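Local coordinates for single-stranded DNA-binding protein WHY3, chloroplastic (Arabidopsis thaliana, PDB 4KOQ) that binds single-stranded DNA and maintains plastid genome stability in chloroplasts, while in the nucleus it mediates transcriptional repression of the kinesin gene KP1, at residues Val11-Tyr16 and Ala145-Ala150; Gly76-Leu81 and Glu85-Phe90; Leu107-Leu112 and Ser116-Asn121. All coordinates share one frame; numbering follows the deposited sequence.

Interaction 1 (Val11-Tyr16 and Ala145-Ala150); sequences VGHSIY and AVLISA
Val146 O accepts the backbone hydrogen bond of Ala150 N at 2.9 Å, one of the bonds that set the helical turn from which Val146 and Leu147 meet His13 and Ile15. No hydrogen bond joins the strand to the helix here; they touch through side chains alone. Strand 13-16 and helix 145-150 run nearly antiparallel, at 167°, with their axes 11.2 Å apart. That spacing is bridged mainly by the imidazole of His13, whose CA lies 9.1 Å from the CA of Leu147. With CG turned away from the backbone N (chi1 170°), the ring stands off the strand and presents its CD2-NE2 side to the helix. Leu147 CD2 comes to the ring edge, near its plane, 3.7 Å from His13 CD2. Val146 approaches obliquely, its CG1 lying 3.8 Å from His13 NE2 and 3.9 Å from His13 CE1. The branch that does this is the one opposite the backbone N of Val146 (chi1 173°). Two methyls from successive helix residues thus touch the outer half of the ring, which they meet by van der Waals contact. The other branch of Leu147 serves Ile15, two residues further along the strand: Ile15 CD1 meets Leu147 CD1 methyl to methyl at 4.4 Å, a loose apolar contact. All four touching residues are buried. His13 also packs on Glu44 of the second subunit, and Trp161 NE1 of the same second subunit donates to Val11 O. Residues 17-22, probably required for binding single-stranded DNA, follow strand 9-16 directly in the chain. That strand is an outermost one of its antiparallel sheet and pairs with strand 20-33, His13 with Ile24 and Ile15 with Leu22; Leu147 also rests on Ile24, so helix 141-158 packs on both strands.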
ATOM      1  N   VAL A  11     -12.916   7.195  14.771  1.00 32.31           N
ATOM      2  CA  VAL A  11     -11.900   6.137  14.672  1.00 28.16           C
ATOM      3  C   VAL A  11     -10.502   6.687  14.966  1.00 29.50           C
ATOM      4  O   VAL A  11      -9.515   6.295  14.336  1.00 28.10           O
ATOM      5  CB  VAL A  11     -11.944   5.471  13.266  1.00 25.97           C
ATOM      6  CG1 VAL A  11     -13.267   4.671  13.095  1.00 29.43           C
ATOM      7  CG2 VAL A  11     -11.794   6.485  12.168  1.00 29.49           C
ATOM      8  N   GLY A  12     -10.414   7.595  15.937  1.00 28.01           N
ATOM      9  CA  GLY A  12      -9.126   8.079  16.398  1.00 28.50           C
ATOM     10  C   GLY A  12      -8.198   6.938  16.792  1.00 21.54           C
ATOM     11  O   GLY A  12      -8.597   5.958  17.401  1.00 25.00           O
ATOM     12  N   HIS A  13      -6.948   7.053  16.382  1.00 20.72           N
ATOM     13  CA  HIS A  13      -5.943   6.098  16.775  1.00 20.25           C
ATOM     14  C   HIS A  13      -5.147   6.728  17.909  1.00 21.48           C
ATOM     15  O   HIS A  13      -4.599   7.802  17.750  1.00 19.90           O
ATOM     16  CB  HIS A  13      -5.072   5.742  15.578  1.00 20.48           C
ATOM     17  CG  HIS A  13      -3.858   4.937  15.923  1.00 20.97           C
ATOM     18  ND1 HIS A  13      -3.922   3.639  16.394  1.00 22.52           N
ATOM     19  CD2 HIS A  13      -2.549   5.261  15.887  1.00 24.08           C
ATOM     20  CE1 HIS A  13      -2.696   3.200  16.622  1.00 24.84           C
ATOM     21  NE2 HIS A  13      -1.845   4.168  16.332  1.00 24.62           N
ATOM     22  N   SER A  14      -5.115   6.058  19.059  1.00 19.84           N
ATOM     23  CA  SER A  14      -4.440   6.586  20.244  1.00 24.19           C
ATOM     24  C   SER A  14      -3.195   5.832  20.738  1.00 25.82           C
ATOM     25  O   SER A  14      -3.092   4.614  20.659  1.00 24.85           O
ATOM     26  CB  SER A  14      -5.451   6.649  21.377  1.00 29.65           C
ATOM     27  OG  SER A  14      -6.561   7.410  20.955  1.00 28.89           O
ATOM     28  N   ILE A  15      -2.292   6.600  21.329  1.00 19.70           N
ATOM     29  CA  ILE A  15      -1.098   6.104  21.972  1.00 22.60           C
ATOM     30  C   ILE A  15      -1.100   6.683  23.358  1.00 23.17           C
ATOM     31  O   ILE A  15      -1.148   7.904  23.515  1.00 20.82           O
ATOM     32  CB  ILE A  15       0.121   6.544  21.201  1.00 21.85           C
ATOM     33  CG1 ILE A  15       0.056   5.947  19.798  1.00 28.44           C
ATOM     34  CG2 ILE A  15       1.419   6.096  21.881  1.00 23.22           C
ATOM     35  CD1 ILE A  15       0.924   6.642  18.800  1.00 37.88           C
ATOM     36  N   TYR A  16      -1.078   5.806  24.356  1.00 19.60           N
ATOM     37  CA  TYR A  16      -1.169   6.215  25.746  1.00 23.25           C
ATOM     38  C   TYR A  16       0.136   5.941  26.464  1.00 23.50           C
ATOM     39  O   TYR A  16       0.615   4.813  26.481  1.00 24.92           O
ATOM     40  CB  TYR A  16      -2.272   5.421  26.419  1.00 24.93           C
ATOM     41  CG  TYR A  16      -3.622   5.632  25.828  1.00 24.79           C
ATOM     42  CD1 TYR A  16      -4.325   6.786  26.070  1.00 23.98           C
ATOM     43  CD2 TYR A  16      -4.200   4.668  25.007  1.00 30.82           C
ATOM     44  CE1 TYR A  16      -5.555   6.991  25.523  1.00 31.60           C
ATOM     45  CE2 TYR A  16      -5.441   4.866  24.462  1.00 34.86           C
ATOM     46  CZ  TYR A  16      -6.112   6.022  24.731  1.00 32.29           C
ATOM     47  OH  TYR A  16      -7.347   6.238  24.193  1.00 38.30           O
ATOM     48  N   ALA A 145       5.893   2.663  13.281  1.00 19.80           N
ATOM     49  CA  ALA A 145       5.631   1.871  12.074  1.00 18.37           C
ATOM     50  C   ALA A 145       4.130   1.760  11.735  1.00 17.46           C
ATOM     51  O   ALA A 145       3.748   1.740  10.544  1.00 16.86           O
ATOM     52  CB  ALA A 145       6.250   0.418  12.202  1.00 18.89           C
ATOM     53  N   VAL A 146       3.311   1.668  12.771  1.00 17.48           N
ATOM     54  CA  VAL A 146       1.865   1.663  12.628  1.00 17.73           C
ATOM     55  C   VAL A 146       1.470   2.997  11.985  1.00 17.12           C
ATOM     56  O   VAL A 146       0.679   3.030  11.039  1.00 16.49           O
ATOM     57  CB  VAL A 146       1.159   1.516  13.956  1.00 16.81           C
ATOM     58  CG1 VAL A 146      -0.370   1.694  13.816  1.00 18.55           C
ATOM     59  CG2 VAL A 146       1.438   0.136  14.551  1.00 18.10           C
ATOM     60  N   LEU A 147       1.990   4.097  12.521  1.00 21.11           N
ATOM     61  CA  LEU A 147       1.718   5.425  11.892  1.00 16.80           C
ATOM     62  C   LEU A 147       2.148   5.521  10.447  1.00 21.24           C
ATOM     63  O   LEU A 147       1.386   6.002   9.588  1.00 20.37           O
ATOM     64  CB  LEU A 147       2.348   6.569  12.705  1.00 17.81           C
ATOM     65  CG  LEU A 147       1.917   6.685  14.152  1.00 20.16           C
ATOM     66  CD1 LEU A 147       2.538   7.906  14.867  1.00 23.42           C
ATOM     67  CD2 LEU A 147       0.400   6.711  14.280  1.00 26.19           C
ATOM     68  N   ILE A 148       3.359   5.084  10.138  1.00 18.68           N
ATOM     69  CA  ILE A 148       3.787   5.073   8.744  1.00 20.61           C
ATOM     70  C   ILE A 148       2.831   4.294   7.843  1.00 21.84           C
ATOM     71  O   ILE A 148       2.469   4.763   6.745  1.00 21.01           O
ATOM     72  CB  ILE A 148       5.233   4.547   8.571  1.00 26.11           C
ATOM     73  CG1 ILE A 148       6.241   5.442   9.282  1.00 28.31           C
ATOM     74  CG2 ILE A 148       5.592   4.469   7.093  1.00 26.73           C
ATOM     75  CD1 ILE A 148       7.626   4.805   9.337  1.00 35.78           C
ATOM     76  N   SER A 149       2.423   3.102   8.268  1.00 20.80           N
ATOM     77  CA  SER A 149       1.474   2.340   7.478  1.00 17.99           C
ATOM     78  C   SER A 149       0.144   3.078   7.305  1.00 18.10           C
ATOM     79  O   SER A 149      -0.372   3.189   6.184  1.00 19.00           O
ATOM     80  CB  SER A 149       1.283   0.938   8.068  1.00 22.71           C
ATOM     81  OG  SER A 149       0.177   0.231   7.514  1.00 24.37           O
ATOM     82  N   ALA A 150      -0.404   3.614   8.415  1.00 17.48           N
ATOM     83  CA  ALA A 150      -1.675   4.317   8.385  1.00 17.35           C
ATOM     84  C   ALA A 150      -1.579   5.600   7.547  1.00 20.82           C
ATOM     85  O   ALA A 150      -2.516   5.938   6.830  1.00 18.83           O
ATOM     86  CB  ALA A 150      -2.129   4.665   9.812  1.00 18.14           C
TER

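Interaction 2 (Gly76-Leu81 and Glu85-Phe90); sequences GNLVSL and ESCEFF
Asn77 and Phe89 pass one another pointing opposite ways, the amide plane turned 61° from the ring. Phe89 offers its edge: Asn77 CB lies in the ring plane, 3.9 Å from Phe89 CZ, and Asn77 ND2 stands near that plane, 3.6 Å from Phe89 CE1. The amide also lies across Cys87, with Asn77 OD1 3.7 Å from Cys87 CB. Cys87 SG sits between its own backbone N and carbonyl carbon (chi1 61°), which brings it against Leu78 CD2 at 3.6 Å. Leu81 adds its CD2 methyl, 4.0 Å from Cys87 CB, and crosses the stem of Glu85. In the Whirly fold, helix 72-79 links the two four-stranded antiparallel sheets; this contact folds its C-terminal end back over strand 87-91, an outermost strand of the second sheet, while Leu78 and Phe89 also reach Leu70 of the first. One water can donate to Asn77 OD1 (3.0 Å) and Glu85 OE2 (2.7 Å), though other acceptors nearby compete for its protons. Shortening Asn77 to an alanine is likely to keep the CB contact with Phe89 but lose the amide's cover of Cys87 CB and Phe89 CE1, and leave the water without its acceptor on the helix. The other carboxylate oxygen, Glu85 OE1, takes Gly82 N and forms a salt bridge with Lys141 of the third subunit.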
ATOM      1  N   GLY A  76       3.829  13.684   4.428  1.00 20.22           N
ATOM      2  CA  GLY A  76       4.922  13.243   3.600  1.00 17.53           C
ATOM      3  C   GLY A  76       6.293  13.358   4.256  1.00 17.05           C
ATOM      4  O   GLY A  76       7.152  12.479   4.093  1.00 20.42           O
ATOM      5  N   ASN A  77       6.499  14.419   5.019  1.00 21.15           N
ATOM      6  CA  ASN A  77       7.739  14.536   5.748  1.00 19.32           C
ATOM      7  C   ASN A  77       7.941  13.389   6.719  1.00 16.52           C
ATOM      8  O   ASN A  77       9.024  12.832   6.806  1.00 22.30           O
ATOM      9  CB  ASN A  77       7.742  15.819   6.531  1.00 23.57           C
ATOM     10  CG  ASN A  77       9.126  16.337   6.755  1.00 32.35           C
ATOM     11  OD1 ASN A  77      10.095  15.573   6.907  1.00 35.55           O
ATOM     12  ND2 ASN A  77       9.253  17.631   6.695  1.00 25.51           N
ATOM     13  N   LEU A  78       6.890  13.066   7.456  1.00 20.59           N
ATOM     14  CA  LEU A  78       6.962  12.017   8.476  1.00 18.99           C
ATOM     15  C   LEU A  78       7.223  10.674   7.864  1.00 23.30           C
ATOM     16  O   LEU A  78       7.952   9.873   8.431  1.00 24.03           O
ATOM     17  CB  LEU A  78       5.679  11.974   9.307  1.00 19.35           C
ATOM     18  CG  LEU A  78       5.508  13.196  10.201  1.00 24.15           C
ATOM     19  CD1 LEU A  78       4.237  13.093  10.985  1.00 30.32           C
ATOM     20  CD2 LEU A  78       6.684  13.254  11.134  1.00 35.55           C
ATOM     21  N   VAL A  79       6.606  10.367   6.724  1.00 19.22           N
ATOM     22  CA  VAL A  79       6.803   9.043   6.151  1.00 21.06           C
ATOM     23  C   VAL A  79       8.156   8.919   5.431  1.00 26.59           C
ATOM     24  O   VAL A  79       8.528   7.834   5.017  1.00 33.16           O
ATOM     25  CB  VAL A  79       5.675   8.581   5.132  1.00 23.99           C
ATOM     26  CG1 VAL A  79       4.336   8.456   5.818  1.00 25.23           C
ATOM     27  CG2 VAL A  79       5.617   9.480   3.944  1.00 25.02           C
ATOM     28  N   SER A  80       8.893  10.003   5.296  1.00 24.65           N
ATOM     29  CA  SER A  80      10.198   9.932   4.637  1.00 31.84           C
ATOM     30  C   SER A  80      11.354  10.261   5.559  1.00 36.36           C
ATOM     31  O   SER A  80      12.457  10.461   5.087  1.00 29.55           O
ATOM     32  CB  SER A  80      10.266  10.862   3.422  1.00 24.60           C
ATOM     33  OG  SER A  80       9.981  12.186   3.734  1.00 27.13           O
ATOM     34  N   LEU A  81      11.124  10.315   6.869  1.00 23.52           N
ATOM     35  CA  LEU A  81      12.217  10.666   7.764  1.00 28.94           C
ATOM     36  C   LEU A  81      13.318   9.611   7.779  1.00 25.21           C
ATOM     37  O   LEU A  81      13.041   8.450   7.957  1.00 31.20           O
ATOM     38  CB  LEU A  81      11.693  10.810   9.184  1.00 25.47           C
ATOM     39  CG  LEU A  81      10.906  12.055   9.502  1.00 27.22           C
ATOM     40  CD1 LEU A  81      10.464  12.023  10.978  1.00 25.28           C
ATOM     41  CD2 LEU A  81      11.755  13.333   9.259  1.00 31.19           C
ATOM     42  N   GLU A  85      17.042  11.804  11.383  1.00 29.98           N
ATOM     43  CA  GLU A  85      16.489  13.050  10.932  1.00 26.37           C
ATOM     44  C   GLU A  85      15.331  13.504  11.832  1.00 26.36           C
ATOM     45  O   GLU A  85      14.560  12.674  12.319  1.00 27.33           O
ATOM     46  CB  GLU A  85      15.989  12.882   9.488  1.00 29.01           C
ATOM     47  CG  GLU A  85      15.594  14.186   8.822  1.00 36.62           C
ATOM     48  CD  GLU A  85      15.180  14.011   7.351  1.00 42.86           C
ATOM     49  OE1 GLU A  85      15.060  12.864   6.862  1.00 39.53           O
ATOM     50  OE2 GLU A  85      14.970  15.042   6.693  1.00 48.62           O
ATOM     51  N   SER A  86      15.220  14.811  12.018  1.00 28.42           N
ATOM     52  CA  SER A  86      14.095  15.409  12.714  1.00 24.02           C
ATOM     53  C   SER A  86      13.325  16.274  11.762  1.00 25.55           C
ATOM     54  O   SER A  86      13.845  16.661  10.711  1.00 26.91           O
ATOM     55  CB  SER A  86      14.581  16.211  13.933  1.00 31.44           C
ATOM     56  OG  SER A  86      15.061  17.505  13.557  1.00 34.73           O
ATOM     57  N   CYS A  87      12.062  16.526  12.074  1.00 21.35           N
ATOM     58  CA  CYS A  87      11.314  17.523  11.352  1.00 22.50           C
ATOM     59  C   CYS A  87      10.555  18.413  12.340  1.00 22.15           C
ATOM     60  O   CYS A  87      10.273  18.016  13.471  1.00 24.39           O
ATOM     61  CB  CYS A  87      10.361  16.872  10.329  1.00 26.90           C
ATOM     62  SG  CYS A  87       9.150  15.814  11.031  1.00 29.45           S
ATOM     63  N   GLU A  88      10.276  19.629  11.905  1.00 21.63           N
ATOM     64  CA  GLU A  88       9.647  20.640  12.764  1.00 22.48           C
ATOM     65  C   GLU A  88       8.712  21.453  11.899  1.00 28.96           C
ATOM     66  O   GLU A  88       9.103  21.975  10.842  1.00 28.54           O
ATOM     67  CB  GLU A  88      10.729  21.548  13.380  1.00 25.29           C
ATOM     68  CG  GLU A  88      10.266  22.436  14.477  1.00 30.01           C
ATOM     69  CD  GLU A  88      11.444  23.074  15.260  1.00 38.14           C
ATOM     70  OE1 GLU A  88      12.549  23.171  14.709  1.00 38.75           O
ATOM     71  OE2 GLU A  88      11.251  23.470  16.424  1.00 34.55           O
ATOM     72  N   PHE A  89       7.476  21.557  12.344  1.00 19.12           N
ATOM     73  CA  PHE A  89       6.444  22.284  11.620  1.00 24.63           C
ATOM     74  C   PHE A  89       5.926  23.454  12.439  1.00 25.76           C
ATOM     75  O   PHE A  89       5.619  23.295  13.612  1.00 22.65           O
ATOM     76  CB  PHE A  89       5.267  21.358  11.341  1.00 24.38           C
ATOM     77  CG  PHE A  89       5.647  20.047  10.761  1.00 22.35           C
ATOM     78  CD1 PHE A  89       6.496  19.964   9.668  1.00 27.21           C
ATOM     79  CD2 PHE A  89       5.143  18.885  11.286  1.00 26.00           C
ATOM     80  CE1 PHE A  89       6.838  18.692   9.118  1.00 23.51           C
ATOM     81  CE2 PHE A  89       5.463  17.641  10.739  1.00 27.56           C
ATOM     82  CZ  PHE A  89       6.305  17.553   9.655  1.00 24.40           C
ATOM     83  N   PHE A  90       5.773  24.614  11.800  1.00 24.23           N
ATOM     84  CA  PHE A  90       5.303  25.808  12.465  1.00 24.81           C
ATOM     85  C   PHE A  90       3.980  26.280  11.873  1.00 23.99           C
ATOM     86  O   PHE A  90       3.887  26.503  10.668  1.00 27.78           O
ATOM     87  CB  PHE A  90       6.313  26.945  12.266  1.00 33.89           C
ATOM     88  CG  PHE A  90       7.702  26.606  12.718  1.00 33.76           C
ATOM     89  CD1 PHE A  90       8.532  25.827  11.927  1.00 38.63           C
ATOM     90  CD2 PHE A  90       8.178  27.053  13.928  1.00 44.37           C
ATOM     91  CE1 PHE A  90       9.816  25.502  12.344  1.00 36.72           C
ATOM     92  CE2 PHE A  90       9.477  26.743  14.345  1.00 33.27           C
ATOM     93  CZ  PHE A  90      10.280  25.964  13.560  1.00 40.78           C
TER
HETATM   94  O   HOH W   1      12.861  16.380   7.752  1.00 38.32           O

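Interaction 3 (Leu107-Leu112 and Ser116-Asn121); sequences LKVEPL and SGRFFN
Strands 107-111 and 117-121 run antiparallel at 157°, their axes 4.5 Å apart. Lys108 with Asn121 and Glu110 with Phe119 are hydrogen-bonded pairs, each bonded in both directions; Phe119 N to Glu110 O is the shortest bond, 2.7 Å. Toward the turn, Leu112 N donates to Gly117 O at 2.9 Å. At the backbone angles of Gly117 a side chain would run into the carbonyl O of Ser116, and a CB would also lie tight against Leu112 CD1. On one side of the sheet, Val109 CG2 sits over the centre of the Phe120 ring, 3.9 Å from the centroid and 1° off the normal, a CH-pi contact. On the other, the carboxylate of Glu110 lies beside the Phe119 ring, nearly coplanar, with OE1 at the ring edge 3.9 Å from Phe119 CD2. Lys108 NZ meets Glu110 OE2 in a salt bridge of 2.9 Å along the same strand. Leu112 crosses Phe119 at about a right angle. A bend at chi2 (-86°) carries Arg118 past Pro111 to the carbonyls of Gly82 and Glu85. The pair forms a beta hairpin at the middle of a four-stranded antiparallel sheet, one of the two such sheets of the Whirly fold.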
ATOM      1  N   LEU A 107       5.192  21.700  16.031  1.00 20.99           N
ATOM      2  CA  LEU A 107       5.264  20.252  16.242  1.00 20.79           C
ATOM      3  C   LEU A 107       6.651  19.829  15.829  1.00 24.28           C
ATOM      4  O   LEU A 107       7.083  20.139  14.738  1.00 21.21           O
ATOM      5  CB  LEU A 107       4.258  19.506  15.377  1.00 20.24           C
ATOM      6  CG  LEU A 107       4.352  17.985  15.508  1.00 22.77           C
ATOM      7  CD1 LEU A 107       3.925  17.532  16.889  1.00 28.57           C
ATOM      8  CD2 LEU A 107       3.535  17.277  14.466  1.00 26.99           C
ATOM      9  N   LYS A 108       7.372  19.170  16.721  1.00 21.57           N
ATOM     10  CA  LYS A 108       8.676  18.631  16.384  1.00 21.85           C
ATOM     11  C   LYS A 108       8.695  17.123  16.577  1.00 22.51           C
ATOM     12  O   LYS A 108       8.144  16.601  17.552  1.00 19.62           O
ATOM     13  CB  LYS A 108       9.792  19.257  17.236  1.00 24.82           C
ATOM     14  CG  LYS A 108      11.157  18.910  16.744  1.00 26.65           C
ATOM     15  CD  LYS A 108      12.283  19.672  17.415  1.00 31.09           C
ATOM     16  CE  LYS A 108      13.571  19.457  16.647  1.00 39.12           C
ATOM     17  NZ  LYS A 108      14.748  19.682  17.518  1.00 35.63           N
ATOM     18  N   VAL A 109       9.316  16.429  15.629  1.00 18.09           N
ATOM     19  CA  VAL A 109       9.496  15.002  15.688  1.00 17.45           C
ATOM     20  C   VAL A 109      10.966  14.631  15.568  1.00 21.38           C
ATOM     21  O   VAL A 109      11.623  14.954  14.565  1.00 23.36           O
ATOM     22  CB  VAL A 109       8.672  14.244  14.595  1.00 20.84           C
ATOM     23  CG1 VAL A 109       8.920  12.773  14.733  1.00 23.19           C
ATOM     24  CG2 VAL A 109       7.197  14.518  14.752  1.00 23.59           C
ATOM     25  N   GLU A 110      11.466  13.941  16.588  1.00 21.46           N
ATOM     26  CA  GLU A 110      12.882  13.678  16.744  1.00 22.55           C
ATOM     27  C   GLU A 110      13.144  12.210  16.959  1.00 25.17           C
ATOM     28  O   GLU A 110      12.321  11.499  17.514  1.00 24.97           O
ATOM     29  CB  GLU A 110      13.408  14.402  17.984  1.00 31.65           C
ATOM     30  CG  GLU A 110      13.555  15.875  17.867  1.00 32.98           C
ATOM     31  CD  GLU A 110      13.901  16.504  19.215  1.00 45.72           C
ATOM     32  OE1 GLU A 110      13.316  16.074  20.233  1.00 39.36           O
ATOM     33  OE2 GLU A 110      14.749  17.419  19.256  1.00 43.06           O
ATOM     34  N   PRO A 111      14.327  11.747  16.549  1.00 23.52           N
ATOM     35  CA  PRO A 111      14.716  10.367  16.794  1.00 22.78           C
ATOM     36  C   PRO A 111      15.034  10.209  18.267  1.00 29.89           C
ATOM     37  O   PRO A 111      15.490  11.178  18.870  1.00 29.09           O
ATOM     38  CB  PRO A 111      15.984  10.201  15.931  1.00 31.92           C
ATOM     39  CG  PRO A 111      16.516  11.573  15.767  1.00 31.49           C
ATOM     40  CD  PRO A 111      15.356  12.504  15.803  1.00 30.18           C
ATOM     41  N   LEU A 112      14.724   9.058  18.855  1.00 35.26           N
ATOM     42  CA  LEU A 112      15.173   8.789  20.220  1.00 46.34           C
ATOM     43  C   LEU A 112      16.627   8.331  20.138  1.00 55.01           C
ATOM     44  O   LEU A 112      16.989   7.573  19.234  1.00 44.21           O
ATOM     45  CB  LEU A 112      14.291   7.751  20.918  1.00 41.02           C
ATOM     46  CG  LEU A 112      12.880   8.238  21.242  1.00 30.39           C
ATOM     47  CD1 LEU A 112      12.013   7.069  21.675  1.00 34.16           C
ATOM     48  CD2 LEU A 112      12.886   9.310  22.297  1.00 34.25           C
ATOM     49  N   SER A 116      15.408   3.720  19.347  1.00 43.14           N
ATOM     50  CA  SER A 116      14.261   2.956  19.796  1.00 38.71           C
ATOM     51  C   SER A 116      12.927   3.618  19.431  1.00 38.04           C
ATOM     52  O   SER A 116      11.883   3.198  19.916  1.00 39.85           O
ATOM     53  CB  SER A 116      14.325   2.830  21.306  1.00 45.60           C
ATOM     54  OG  SER A 116      14.400   4.125  21.868  1.00 47.42           O
ATOM     55  N   GLY A 117      12.936   4.640  18.590  1.00 34.92           N
ATOM     56  CA  GLY A 117      11.664   5.263  18.229  1.00 32.32           C
ATOM     57  C   GLY A 117      11.755   6.750  18.049  1.00 33.07           C
ATOM     58  O   GLY A 117      12.808   7.257  17.644  1.00 27.15           O
ATOM     59  N   ARG A 118      10.646   7.443  18.305  1.00 26.31           N
ATOM     60  CA  ARG A 118      10.534   8.878  18.006  1.00 25.70           C
ATOM     61  C   ARG A 118       9.957   9.656  19.188  1.00 26.46           C
ATOM     62  O   ARG A 118       9.164   9.144  19.973  1.00 26.51           O
ATOM     63  CB  ARG A 118       9.659   9.117  16.772  1.00 26.91           C
ATOM     64  CG  ARG A 118      10.157   8.454  15.487  1.00 30.71           C
ATOM     65  CD  ARG A 118      11.151   9.309  14.782  1.00 28.39           C
ATOM     66  NE  ARG A 118      11.714   8.648  13.626  1.00 29.83           N
ATOM     67  CZ  ARG A 118      12.668   9.160  12.865  1.00 31.43           C
ATOM     68  NH1 ARG A 118      13.195  10.332  13.153  1.00 36.03           N
ATOM     69  NH2 ARG A 118      13.122   8.464  11.842  1.00 38.52           N
ATOM     70  N   PHE A 119      10.335  10.923  19.275  1.00 19.62           N
ATOM     71  CA  PHE A 119       9.853  11.800  20.327  1.00 20.78           C
ATOM     72  C   PHE A 119       9.013  12.852  19.648  1.00 22.59           C
ATOM     73  O   PHE A 119       9.536  13.585  18.837  1.00 21.71           O
ATOM     74  CB  PHE A 119      11.082  12.405  21.029  1.00 25.88           C
ATOM     75  CG  PHE A 119      10.850  12.863  22.446  1.00 21.30           C
ATOM     76  CD1 PHE A 119      10.032  12.145  23.328  1.00 22.77           C
ATOM     77  CD2 PHE A 119      11.503  13.985  22.925  1.00 32.57           C
ATOM     78  CE1 PHE A 119       9.845  12.565  24.655  1.00 27.26           C
ATOM     79  CE2 PHE A 119      11.329  14.401  24.248  1.00 32.77           C
ATOM     80  CZ  PHE A 119      10.497  13.678  25.116  1.00 31.35           C
ATOM     81  N   PHE A 120       7.719  12.934  19.962  1.00 20.36           N
ATOM     82  CA  PHE A 120       6.877  13.977  19.434  1.00 21.93           C
ATOM     83  C   PHE A 120       6.712  15.086  20.465  1.00 21.60           C
ATOM     84  O   PHE A 120       6.447  14.832  21.635  1.00 21.74           O
ATOM     85  CB  PHE A 120       5.459  13.473  19.152  1.00 19.79           C
ATOM     86  CG  PHE A 120       5.324  12.650  17.881  1.00 19.42           C
ATOM     87  CD1 PHE A 120       6.229  11.674  17.564  1.00 26.65           C
ATOM     88  CD2 PHE A 120       4.244  12.863  17.047  1.00 28.80           C
ATOM     89  CE1 PHE A 120       6.061  10.902  16.395  1.00 27.42           C
ATOM     90  CE2 PHE A 120       4.075  12.088  15.905  1.00 35.81           C
ATOM     91  CZ  PHE A 120       4.968  11.117  15.604  1.00 26.01           C
ATOM     92  N   ASN A 121       6.754  16.318  20.006  1.00 18.85           N
ATOM     93  CA  ASN A 121       6.542  17.427  20.929  1.00 21.77           C
ATOM     94  C   ASN A 121       5.627  18.443  20.290  1.00 25.32           C
ATOM     95  O   ASN A 121       5.899  18.883  19.192  1.00 24.98           O
ATOM     96  CB  ASN A 121       7.899  18.040  21.248  1.00 20.84           C
ATOM     97  CG  ASN A 121       7.792  19.331  22.046  1.00 29.03           C
ATOM     98  OD1 ASN A 121       8.444  20.314  21.728  1.00 34.62           O
ATOM     99  ND2 ASN A 121       6.947  19.332  23.062  1.00 28.97           N
TER
HETATM  100  O   HOH W   2      10.451  16.376  19.821  1.00 38.15           O

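How the interactions relate
Interactions 2 and 3 are neighbours, their centres about 10 Å apart, and share the second sheet: Phe89 N probably donates to Leu107 O (2.8 Å), and Arg118 NH1 probably to Glu85 O (2.8 Å). Residues 85-90 thus both pack against the end of helix 72-79 and the loop that follows, and flank the hairpin as its neighbouring strand. Interaction 1 lies about 16 Å from interaction 2 and about 15 Å from interaction 3, centre to centre. Its helix reaches both, through Leu147 CD1 on Phe120 CZ (4.1 Å) and Ile148 O near Val79 CG1 (4.2 Å). Of the three, interaction 1 adjoins the probable DNA-binding residues 17-22 in sequence.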